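Local coordinates for CCHC-type domain-containing protein (Trypanosoma brucei brucei, PDB 7C43) that probably acts as a 3'-5' RNA exonuclease of the RNase D type, with metal ions at its active site and zinc knuckles likely to bind nucleic acid, at residues Y14-V19 and D191-L196; I38-E43 and V60-D65. All coordinates share one frame; numbering follows the deposited sequence.

Contact 1: Y14-V19 and D191-L196; sequences YPYRVV and DVRHIL. With MN (manganese (II) ion), chain D; AMP (adenosine monophosphate), chain F.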
ATOM      1  N   TYR A  14      -6.681   9.090  14.023  1.00 36.70           N
ATOM      2  CA  TYR A  14      -5.907   8.421  15.093  1.00 34.64           C
ATOM      3  C   TYR A  14      -4.644   9.222  15.413  1.00 33.15           C
ATOM      4  O   TYR A  14      -3.844   9.521  14.505  1.00 32.88           O
ATOM      5  CB  TYR A  14      -5.458   7.018  14.700  1.00 34.50           C
ATOM      6  CG  TYR A  14      -6.518   5.943  14.577  1.00 34.13           C
ATOM      7  CD1 TYR A  14      -7.882   6.198  14.779  1.00 34.52           C
ATOM      8  CD2 TYR A  14      -6.149   4.652  14.196  1.00 34.15           C
ATOM      9  CE1 TYR A  14      -8.830   5.180  14.638  1.00 33.23           C
ATOM     10  CE2 TYR A  14      -7.085   3.639  14.051  1.00 33.61           C
ATOM     11  CZ  TYR A  14      -8.421   3.912  14.278  1.00 33.20           C
ATOM     12  OH  TYR A  14      -9.342   2.920  14.122  1.00 35.27           O
ATOM     13  N   PRO A  15      -4.464   9.575  16.697  1.00 30.88           N
ATOM     14  CA  PRO A  15      -3.266  10.283  17.096  1.00 31.37           C
ATOM     15  C   PRO A  15      -2.101   9.301  17.223  1.00 30.04           C
ATOM     16  O   PRO A  15      -2.314   8.084  17.247  1.00 28.92           O
ATOM     17  CB  PRO A  15      -3.652  10.856  18.471  1.00 31.40           C
ATOM     18  CG  PRO A  15      -4.580   9.843  19.036  1.00 30.62           C
ATOM     19  CD  PRO A  15      -5.293   9.218  17.865  1.00 30.54           C
ATOM     20  N   TYR A  16      -0.892   9.829  17.315  1.00 29.96           N
ATOM     21  CA  TYR A  16       0.280   8.985  17.492  1.00 30.92           C
ATOM     22  C   TYR A  16       0.685   8.954  18.953  1.00 30.02           C
ATOM     23  O   TYR A  16       0.415   9.913  19.681  1.00 29.72           O
ATOM     24  CB  TYR A  16       1.443   9.425  16.604  1.00 31.05           C
ATOM     25  CG  TYR A  16       1.946  10.826  16.815  1.00 32.91           C
ATOM     26  CD1 TYR A  16       2.753  11.147  17.912  1.00 35.14           C
ATOM     27  CD2 TYR A  16       1.664  11.834  15.890  1.00 35.77           C
ATOM     28  CE1 TYR A  16       3.231  12.438  18.102  1.00 36.64           C
ATOM     29  CE2 TYR A  16       2.145  13.130  16.068  1.00 38.12           C
ATOM     30  CZ  TYR A  16       2.931  13.425  17.175  1.00 38.22           C
ATOM     31  OH  TYR A  16       3.416  14.695  17.361  1.00 41.56           O
ATOM     32  N   ARG A  17       1.291   7.843  19.374  1.00 28.20           N
ATOM     33  CA  ARG A  17       2.011   7.763  20.639  1.00 28.85           C
ATOM     34  C   ARG A  17       3.439   7.311  20.331  1.00 28.37           C
ATOM     35  O   ARG A  17       3.670   6.380  19.537  1.00 27.91           O
ATOM     36  CB  ARG A  17       1.353   6.779  21.629  1.00 31.00           C
ATOM     37  CG  ARG A  17      -0.049   7.164  22.101  1.00 33.32           C
ATOM     38  CD  ARG A  17      -0.044   8.201  23.222  1.00 34.85           C
ATOM     39  NE  ARG A  17      -1.392   8.649  23.606  1.00 36.52           N
ATOM     40  CZ  ARG A  17      -2.137   9.545  22.941  1.00 37.51           C
ATOM     41  NH1 ARG A  17      -1.709  10.105  21.813  1.00 36.63           N
ATOM     42  NH2 ARG A  17      -3.346   9.879  23.401  1.00 37.48           N
ATOM     43  N   VAL A  18       4.395   7.984  20.951  1.00 26.85           N
ATOM     44  CA  VAL A  18       5.790   7.650  20.797  1.00 28.45           C
ATOM     45  C   VAL A  18       6.081   6.561  21.818  1.00 28.84           C
ATOM     46  O   VAL A  18       5.740   6.697  23.003  1.00 28.59           O
ATOM     47  CB  VAL A  18       6.705   8.874  20.999  1.00 27.17           C
ATOM     48  CG1 VAL A  18       8.155   8.458  21.029  1.00 26.87           C
ATOM     49  CG2 VAL A  18       6.468   9.886  19.883  1.00 27.84           C
ATOM     50  N   VAL A  19       6.686   5.481  21.331  1.00 28.26           N
ATOM     51  CA  VAL A  19       7.018   4.319  22.138  1.00 29.00           C
ATOM     52  C   VAL A  19       8.536   4.270  22.142  1.00 28.04           C
ATOM     53  O   VAL A  19       9.143   3.834  21.169  1.00 26.81           O
ATOM     54  CB  VAL A  19       6.405   3.016  21.563  1.00 30.03           C
ATOM     55  CG1 VAL A  19       6.727   1.822  22.471  1.00 30.43           C
ATOM     56  CG2 VAL A  19       4.890   3.171  21.377  1.00 29.79           C
ATOM     57  N   ASP A 191       1.706   7.335   6.716  1.00 22.80           N
ATOM     58  CA  ASP A 191       1.557   6.149   5.859  1.00 23.21           C
ATOM     59  C   ASP A 191       0.739   4.996   6.466  1.00 22.84           C
ATOM     60  O   ASP A 191      -0.077   4.397   5.757  1.00 20.56           O
ATOM     61  CB  ASP A 191       2.929   5.605   5.425  1.00 24.93           C
ATOM     62  CG  ASP A 191       3.632   6.478   4.371  1.00 26.18           C
ATOM     63  OD1 ASP A 191       2.976   7.373   3.784  1.00 26.45           O
ATOM     64  OD2 ASP A 191       4.853   6.230   4.128  1.00 27.28           O
ATOM     65  N   VAL A 192       0.952   4.666   7.748  1.00 22.69           N
ATOM     66  CA  VAL A 192       0.208   3.536   8.346  1.00 24.19           C
ATOM     67  C   VAL A 192      -1.289   3.768   8.468  1.00 23.87           C
ATOM     68  O   VAL A 192      -2.064   2.842   8.312  1.00 25.89           O
ATOM     69  CB  VAL A 192       0.780   3.007   9.695  1.00 25.51           C
ATOM     70  CG1 VAL A 192       2.159   2.411   9.452  1.00 25.95           C
ATOM     71  CG2 VAL A 192       0.830   4.073  10.801  1.00 25.17           C
ATOM     72  N   ARG A 193      -1.698   4.997   8.735  1.00 23.88           N
ATOM     73  CA  ARG A 193      -3.129   5.321   8.724  1.00 24.00           C
ATOM     74  C   ARG A 193      -3.689   5.111   7.315  1.00 22.83           C
ATOM     75  O   ARG A 193      -4.754   4.532   7.159  1.00 20.76           O
ATOM     76  CB  ARG A 193      -3.403   6.776   9.130  1.00 24.28           C
ATOM     77  CG  ARG A 193      -2.892   7.230  10.501  1.00 25.10           C
ATOM     78  CD  ARG A 193      -3.296   8.689  10.689  1.00 25.97           C
ATOM     79  NE  ARG A 193      -2.867   9.319  11.941  1.00 26.00           N
ATOM     80  CZ  ARG A 193      -2.003  10.327  12.033  1.00 25.81           C
ATOM     81  NH1 ARG A 193      -1.430  10.831  10.950  1.00 26.11           N
ATOM     82  NH2 ARG A 193      -1.694  10.826  13.230  1.00 26.59           N
ATOM     83  N   HIS A 194      -2.984   5.623   6.307  1.00 22.55           N
ATOM     84  CA  HIS A 194      -3.393   5.408   4.930  1.00 23.86           C
ATOM     85  C   HIS A 194      -3.437   3.916   4.586  1.00 22.70           C
ATOM     86  O   HIS A 194      -4.391   3.444   3.989  1.00 22.84           O
ATOM     87  CB  HIS A 194      -2.505   6.193   3.957  1.00 25.52           C
ATOM     88  CG  HIS A 194      -2.639   7.679   4.093  1.00 27.77           C
ATOM     89  ND1 HIS A 194      -1.559   8.511   4.290  1.00 30.31           N
ATOM     90  CD2 HIS A 194      -3.732   8.479   4.085  1.00 28.84           C
ATOM     91  CE1 HIS A 194      -1.978   9.763   4.377  1.00 30.96           C
ATOM     92  NE2 HIS A 194      -3.293   9.769   4.258  1.00 30.67           N
ATOM     93  N   ILE A 195      -2.437   3.168   5.027  1.00 22.78           N
ATOM     94  CA  ILE A 195      -2.405   1.713   4.792  1.00 21.57           C
ATOM     95  C   ILE A 195      -3.600   1.031   5.420  1.00 21.63           C
ATOM     96  O   ILE A 195      -4.238   0.224   4.764  1.00 22.31           O
ATOM     97  CB  ILE A 195      -1.092   1.085   5.306  1.00 20.45           C
ATOM     98  CG1 ILE A 195       0.060   1.498   4.405  1.00 19.97           C
ATOM     99  CG2 ILE A 195      -1.173  -0.438   5.371  1.00 20.41           C
ATOM    100  CD1 ILE A 195       1.424   1.412   5.071  1.00 19.65           C
ATOM    101  N   LEU A 196      -3.901   1.317   6.685  1.00 23.04           N
ATOM    102  CA  LEU A 196      -5.030   0.623   7.356  1.00 25.03           C
ATOM    103  C   LEU A 196      -6.369   1.075   6.802  1.00 26.21           C
ATOM    104  O   LEU A 196      -7.289   0.270   6.652  1.00 26.01           O
ATOM    105  CB  LEU A 196      -5.028   0.847   8.855  1.00 25.06           C
ATOM    106  CG  LEU A 196      -6.032   0.037   9.664  1.00 24.97           C
ATOM    107  CD1 LEU A 196      -5.681  -1.441   9.720  1.00 25.95           C
ATOM    108  CD2 LEU A 196      -6.096   0.617  11.069  1.00 25.95           C
TER
HETATM  109 MN    MN D 403       6.746   6.245   5.551  1.00 39.04          MN
HETATM  110  P   AMP F 405       8.263   5.565   2.876  1.00 35.54           P
HETATM  111  O1P AMP F 405       7.663   4.881   4.060  1.00 31.63           O
HETATM  112  O2P AMP F 405       7.466   6.814   2.714  1.00 34.60           O
HETATM  113  O3P AMP F 405       8.329   4.596   1.753  1.00 33.96           O
HETATM  114  O5' AMP F 405       9.769   5.957   3.265  1.00 36.83           O
HETATM  115  C5' AMP F 405      10.708   4.947   3.701  1.00 39.81           C
HETATM  116  C4' AMP F 405      12.136   5.445   3.858  1.00 40.33           C
HETATM  117  O4' AMP F 405      12.781   5.559   2.560  1.00 43.51           O
HETATM  118  C3' AMP F 405      12.396   6.789   4.534  1.00 39.91           C
HETATM  119  O3' AMP F 405      12.368   6.733   5.953  1.00 37.50           O
HETATM  120  C2' AMP F 405      13.791   7.114   4.017  1.00 42.24           C
HETATM  121  O2' AMP F 405      14.875   6.427   4.615  1.00 43.94           O
HETATM  122  C1' AMP F 405      13.671   6.662   2.563  1.00 44.33           C
HETATM  123  N9  AMP F 405      13.100   7.703   1.718  1.00 48.55           N
HETATM  124  C8  AMP F 405      11.769   7.986   1.523  1.00 51.11           C
HETATM  125  N7  AMP F 405      11.555   9.001   0.723  1.00 50.82           N
HETATM  126  C5  AMP F 405      12.830   9.417   0.366  1.00 53.71           C
HETATM  127  C6  AMP F 405      13.287  10.449  -0.470  1.00 52.28           C
HETATM  128  N6  AMP F 405      12.475  11.282  -1.122  1.00 53.11           N
HETATM  129  N1  AMP F 405      14.623  10.597  -0.615  1.00 50.15           N
HETATM  130  C2  AMP F 405      15.436   9.758   0.040  1.00 50.65           C
HETATM  131  N3  AMP F 405      15.126   8.752   0.858  1.00 53.50           N
HETATM  132  C4  AMP F 405      13.791   8.631   0.977  1.00 50.03           C

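Contact 2: I38-E43 and V60-D65; sequences IALDIE and VQACSD. With MN (manganese (II) ion), chain D; MN (manganese (II) ion), chain E; AMP (adenosine monophosphate), chain F.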
ATOM      1  N   ILE A  38      -2.425  -5.369  11.264  1.00 26.22           N
ATOM      2  CA  ILE A  38      -1.537  -4.339  11.740  1.00 23.94           C
ATOM      3  C   ILE A  38      -0.889  -3.730  10.519  1.00 23.58           C
ATOM      4  O   ILE A  38      -0.196  -4.420   9.783  1.00 23.69           O
ATOM      5  CB  ILE A  38      -0.448  -4.900  12.659  1.00 24.51           C
ATOM      6  CG1 ILE A  38      -1.078  -5.631  13.863  1.00 24.74           C
ATOM      7  CG2 ILE A  38       0.486  -3.765  13.116  1.00 25.98           C
ATOM      8  CD1 ILE A  38      -0.085  -6.295  14.804  1.00 23.66           C
ATOM      9  N   ALA A  39      -1.099  -2.435  10.303  1.00 22.62           N
ATOM     10  CA  ALA A  39      -0.373  -1.740   9.248  1.00 21.02           C
ATOM     11  C   ALA A  39       1.001  -1.343   9.771  1.00 19.68           C
ATOM     12  O   ALA A  39       1.104  -0.737  10.837  1.00 20.18           O
ATOM     13  CB  ALA A  39      -1.144  -0.527   8.772  1.00 20.53           C
ATOM     14  N   LEU A  40       2.042  -1.687   9.006  1.00 18.42           N
ATOM     15  CA  LEU A  40       3.428  -1.383   9.343  1.00 18.15           C
ATOM     16  C   LEU A  40       4.113  -0.494   8.329  1.00 18.07           C
ATOM     17  O   LEU A  40       3.729  -0.438   7.170  1.00 18.94           O
ATOM     18  CB  LEU A  40       4.239  -2.651   9.479  1.00 18.04           C
ATOM     19  CG  LEU A  40       3.772  -3.569  10.598  1.00 17.69           C
ATOM     20  CD1 LEU A  40       4.521  -4.892  10.488  1.00 17.57           C
ATOM     21  CD2 LEU A  40       3.974  -2.919  11.960  1.00 17.22           C
ATOM     22  N   ASP A  41       5.129   0.210   8.800  1.00 18.29           N
ATOM     23  CA  ASP A  41       5.993   0.968   7.948  1.00 18.91           C
ATOM     24  C   ASP A  41       7.297   1.181   8.688  1.00 19.57           C
ATOM     25  O   ASP A  41       7.331   1.019   9.900  1.00 18.48           O
ATOM     26  CB  ASP A  41       5.344   2.309   7.609  1.00 18.68           C
ATOM     27  CG  ASP A  41       6.009   3.009   6.430  1.00 18.29           C
ATOM     28  OD1 ASP A  41       6.655   2.334   5.603  1.00 17.72           O
ATOM     29  OD2 ASP A  41       5.848   4.236   6.334  1.00 18.04           O
ATOM     30  N   ILE A  42       8.352   1.550   7.941  1.00 20.48           N
ATOM     31  CA  ILE A  42       9.666   1.920   8.498  1.00 20.56           C
ATOM     32  C   ILE A  42      10.115   3.306   8.042  1.00 20.55           C
ATOM     33  O   ILE A  42      10.022   3.612   6.874  1.00 21.32           O
ATOM     34  CB  ILE A  42      10.721   0.882   8.069  1.00 20.26           C
ATOM     35  CG1 ILE A  42      10.317  -0.508   8.584  1.00 21.27           C
ATOM     36  CG2 ILE A  42      12.099   1.282   8.551  1.00 19.24           C
ATOM     37  CD1 ILE A  42      11.304  -1.624   8.254  1.00 22.07           C
ATOM     38  N   GLU A  43      10.610   4.127   8.966  1.00 21.89           N
ATOM     39  CA  GLU A  43      11.353   5.315   8.632  1.00 23.25           C
ATOM     40  C   GLU A  43      12.785   4.984   8.940  1.00 23.52           C
ATOM     41  O   GLU A  43      13.095   4.637  10.070  1.00 22.12           O
ATOM     42  CB  GLU A  43      11.016   6.544   9.509  1.00 24.97           C
ATOM     43  CG  GLU A  43       9.809   7.413   9.204  1.00 26.43           C
ATOM     44  CD  GLU A  43       9.436   7.558   7.747  1.00 28.54           C
ATOM     45  OE1 GLU A  43       8.229   7.425   7.450  1.00 34.65           O
ATOM     46  OE2 GLU A  43      10.317   7.793   6.900  1.00 29.94           O
ATOM     47  N   VAL A  60       9.811   2.329  13.566  1.00 19.46           N
ATOM     48  CA  VAL A  60       8.839   1.436  12.981  1.00 19.36           C
ATOM     49  C   VAL A  60       7.513   2.024  13.444  1.00 18.89           C
ATOM     50  O   VAL A  60       7.405   2.393  14.593  1.00 19.73           O
ATOM     51  CB  VAL A  60       9.016  -0.007  13.495  1.00 19.13           C
ATOM     52  CG1 VAL A  60       7.885  -0.907  13.001  1.00 18.46           C
ATOM     53  CG2 VAL A  60      10.373  -0.556  13.053  1.00 20.19           C
ATOM     54  N   GLN A  61       6.544   2.117  12.535  1.00 18.06           N
ATOM     55  CA  GLN A  61       5.254   2.701  12.778  1.00 18.43           C
ATOM     56  C   GLN A  61       4.232   1.593  12.680  1.00 18.15           C
ATOM     57  O   GLN A  61       4.286   0.792  11.751  1.00 16.01           O
ATOM     58  CB  GLN A  61       4.934   3.720  11.690  1.00 20.13           C
ATOM     59  CG  GLN A  61       5.885   4.901  11.605  1.00 21.52           C
ATOM     60  CD  GLN A  61       6.905   4.789  10.490  1.00 23.32           C
ATOM     61  OE1 GLN A  61       6.723   5.320   9.406  1.00 23.80           O
ATOM     62  NE2 GLN A  61       8.005   4.119  10.774  1.00 25.71           N
ATOM     63  N   ALA A  62       3.285   1.563  13.612  1.00 18.21           N
ATOM     64  CA  ALA A  62       2.303   0.497  13.648  1.00 19.70           C
ATOM     65  C   ALA A  62       0.931   1.061  13.968  1.00 21.41           C
ATOM     66  O   ALA A  62       0.801   1.951  14.803  1.00 22.33           O
ATOM     67  CB  ALA A  62       2.707  -0.599  14.634  1.00 18.88           C
ATOM     68  N   CYS A  63      -0.075   0.552  13.267  1.00 22.78           N
ATOM     69  CA  CYS A  63      -1.454   0.964  13.455  1.00 24.61           C
ATOM     70  C   CYS A  63      -2.367  -0.212  13.147  1.00 24.77           C
ATOM     71  O   CYS A  63      -2.368  -0.743  12.014  1.00 21.64           O
ATOM     72  CB  CYS A  63      -1.795   2.134  12.556  1.00 26.13           C
ATOM     73  SG  CYS A  63      -3.455   2.732  12.901  1.00 30.29           S
ATOM     74  N   SER A  64      -3.125  -0.619  14.166  1.00 25.51           N
ATOM     75  CA  SER A  64      -3.921  -1.831  14.095  1.00 28.70           C
ATOM     76  C   SER A  64      -5.397  -1.567  14.296  1.00 29.78           C
ATOM     77  O   SER A  64      -5.795  -0.535  14.816  1.00 30.12           O
ATOM     78  CB  SER A  64      -3.446  -2.837  15.153  1.00 29.50           C
ATOM     79  OG  SER A  64      -4.252  -2.824  16.320  1.00 31.73           O
ATOM     80  N   ASP A  65      -6.190  -2.560  13.933  1.00 33.11           N
ATOM     81  CA  ASP A  65      -7.636  -2.543  14.192  1.00 35.25           C
ATOM     82  C   ASP A  65      -8.019  -2.896  15.653  1.00 36.03           C
ATOM     83  O   ASP A  65      -9.200  -3.072  15.938  1.00 38.02           O
ATOM     84  CB  ASP A  65      -8.378  -3.439  13.173  1.00 34.85           C
ATOM     85  CG  ASP A  65      -8.054  -4.926  13.319  1.00 36.88           C
ATOM     86  OD1 ASP A  65      -7.362  -5.335  14.278  1.00 35.79           O
ATOM     87  OD2 ASP A  65      -8.502  -5.708  12.449  1.00 42.84           O
TER
HETATM   88 MN    MN D 403       6.746   6.245   5.551  1.00 39.04          MN
HETATM   89 MN    MN E 404       7.336   2.847   3.638  1.00 37.81          MN
HETATM   90  P   AMP F 405       8.263   5.565   2.876  1.00 35.54           P
HETATM   91  O1P AMP F 405       7.663   4.881   4.060  1.00 31.63           O
HETATM   92  O2P AMP F 405       7.466   6.814   2.714  1.00 34.60           O
HETATM   93  O3P AMP F 405       8.329   4.596   1.753  1.00 33.96           O
HETATM   94  O5' AMP F 405       9.769   5.957   3.265  1.00 36.83           O
HETATM   95  C5' AMP F 405      10.708   4.947   3.701  1.00 39.81           C
HETATM   96  C4' AMP F 405      12.136   5.445   3.858  1.00 40.33           C
HETATM   97  O4' AMP F 405      12.781   5.559   2.560  1.00 43.51           O
HETATM   98  C3' AMP F 405      12.396   6.789   4.534  1.00 39.91           C
HETATM   99  O3' AMP F 405      12.368   6.733   5.953  1.00 37.50           O
HETATM  100  C2' AMP F 405      13.791   7.114   4.017  1.00 42.24           C
HETATM  101  O2' AMP F 405      14.875   6.427   4.615  1.00 43.94           O
HETATM  102  C1' AMP F 405      13.671   6.662   2.563  1.00 44.33           C
HETATM  103  N9  AMP F 405      13.100   7.703   1.718  1.00 48.55           N
HETATM  104  C8  AMP F 405      11.769   7.986   1.523  1.00 51.11           C
HETATM  105  N7  AMP F 405      11.555   9.001   0.723  1.00 50.82           N
HETATM  106  C5  AMP F 405      12.830   9.417   0.366  1.00 53.71           C
HETATM  107  C6  AMP F 405      13.287  10.449  -0.470  1.00 52.28           C
HETATM  108  N6  AMP F 405      12.475  11.282  -1.122  1.00 53.11           N
HETATM  109  N1  AMP F 405      14.623  10.597  -0.615  1.00 50.15           N
HETATM  110  C2  AMP F 405      15.436   9.758   0.040  1.00 50.65           C
HETATM  111  N3  AMP F 405      15.126   8.752   0.858  1.00 53.50           N
HETATM  112  C4  AMP F 405      13.791   8.631   0.977  1.00 50.03           C
HETATM  113  O   HOH W   1       9.185   2.249   4.580  1.00 45.73           O
HETATM  114  O   HOH W   2       7.199   0.918   2.777  1.00 37.43           O

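Contact 1: Y14-V19 and D191-L196
Arg193 reaches from helix 182-202 to the backbone of Tyr14, tying the lead-in to edge strand 16-19 to a helix of the 3'-5' exonuclease domain, which has the RNase H-like fold with helices packed on a mixed sheet. The polar part of the contact is a side-on grip in which NE and NH2 of the guanidinium both donate to one acceptor. Arg193 NE lies 2.8 Å from Tyr14 O, and Arg193 NH2 lies 2.8 Å from the same Tyr14 O. Sharing one oxygen bends both bonds, to 142° and 136° at the hydrogen. The two donors stay in the carbonyl plane and the oxygen near the guanidinium plane, so the group and the peptide meet edge-on. The arm is straight beyond CG (chi2 and chi3 both -179°), which carries the charge well clear of the helix. Arg193 NH1 makes a salt bridge with Glu186, two turns back along the same helix, and this second hold should fix the rotation of the guanidinium.

The van der Waals part is looser. Pro15 CA stands at the guanidinium edge, 4.2 Å from Arg193 NH2. The Tyr16 ring turns its edge to the same nitrogen, with Tyr16 CD2 4.4 Å from Arg193 NH2. One turn along the helix, the Tyr14 ring just reaches a methyl, Tyr14 CE2 to Leu196 CD2 at 4.4 Å; both side chains also touch Cys63 of strand 57-64.

Metal coordination comes from Asp191, the first residue of the helical segment, away from the Tyr14 grip. Manganese of chain D is held there by Asp191 OD2 at 2.4 Å and by the AMP phosphate oxygen O1P at 2.2 Å.

Contact 2: I38-E43 and V60-D65
Asp41 and Gln61 face each other as a hydrogen-bonded antiparallel pair, with their side chains on the sheet face covered by helix 182-202. Gln61 N bonds almost straight to Asp41 O (3.0 Å, 172°), and Ala39 and Cys63 form the next such pair on this face. The Gln61 chain bends at chi2 (101°), bringing its amide back over strand 37-44 toward the carboxylates of Asp41 and Glu43. It crosses the Glu43 side chain at about a right angle, the amide and carboxylate planes turned 36° apart.

The Asp41 carboxylate straddles two manganese ions: OD2 is 2.3 Å from the ion of chain D, and OD1 is 2.1 Å from that of chain E. Glu43 OE1 makes a long and probably weak bond, 2.7 Å, to the chain D ion, while Glu43 OE2 accepts from the ribose O3' of AMP over a very short 2.5 Å whose exact length deserves caution. A water on the chain E ion donates to Ile42 O, adding a backbone hold to the site.

The reverse face is largely apolar. Leu40 lays CD2 against Ala62 CB (3.8 Å), Ile38 rests CG1 on Ser64 CB, and Ile42 looks across loosely to Val60 while also packing on Leu110 of helix 104-112.

An Asp-x-Glu on a central strand, with Asp191 on the shared ion and Asp106, a manganese ligand of this protein, close beside Asp41, is the hallmark of the DEDD exonuclease active site.

Contact 2 is nested inside the loop that contact 1 closes: along the chain come 14-19, 38-43, 60-65 and finally 191-196. Their centres are about 7 Å apart, and both reach the one mixed sheet of the exonuclease domain. Strand 16-19 forms an outer edge, with strand 70-74 between it and the paired strands 57-64 and 37-44. Helix 182-202 lies against this pair: Ile195 CG2 meets Ala39 CB at 3.4 Å, and Val192 packs on Gln61. That packing places Asp191 OD2 3.1 Å from Asp41 OD2, where the manganese they share would offset the repulsion of their like charges. Residues far apart in sequence thus converge on one metal and nucleotide site.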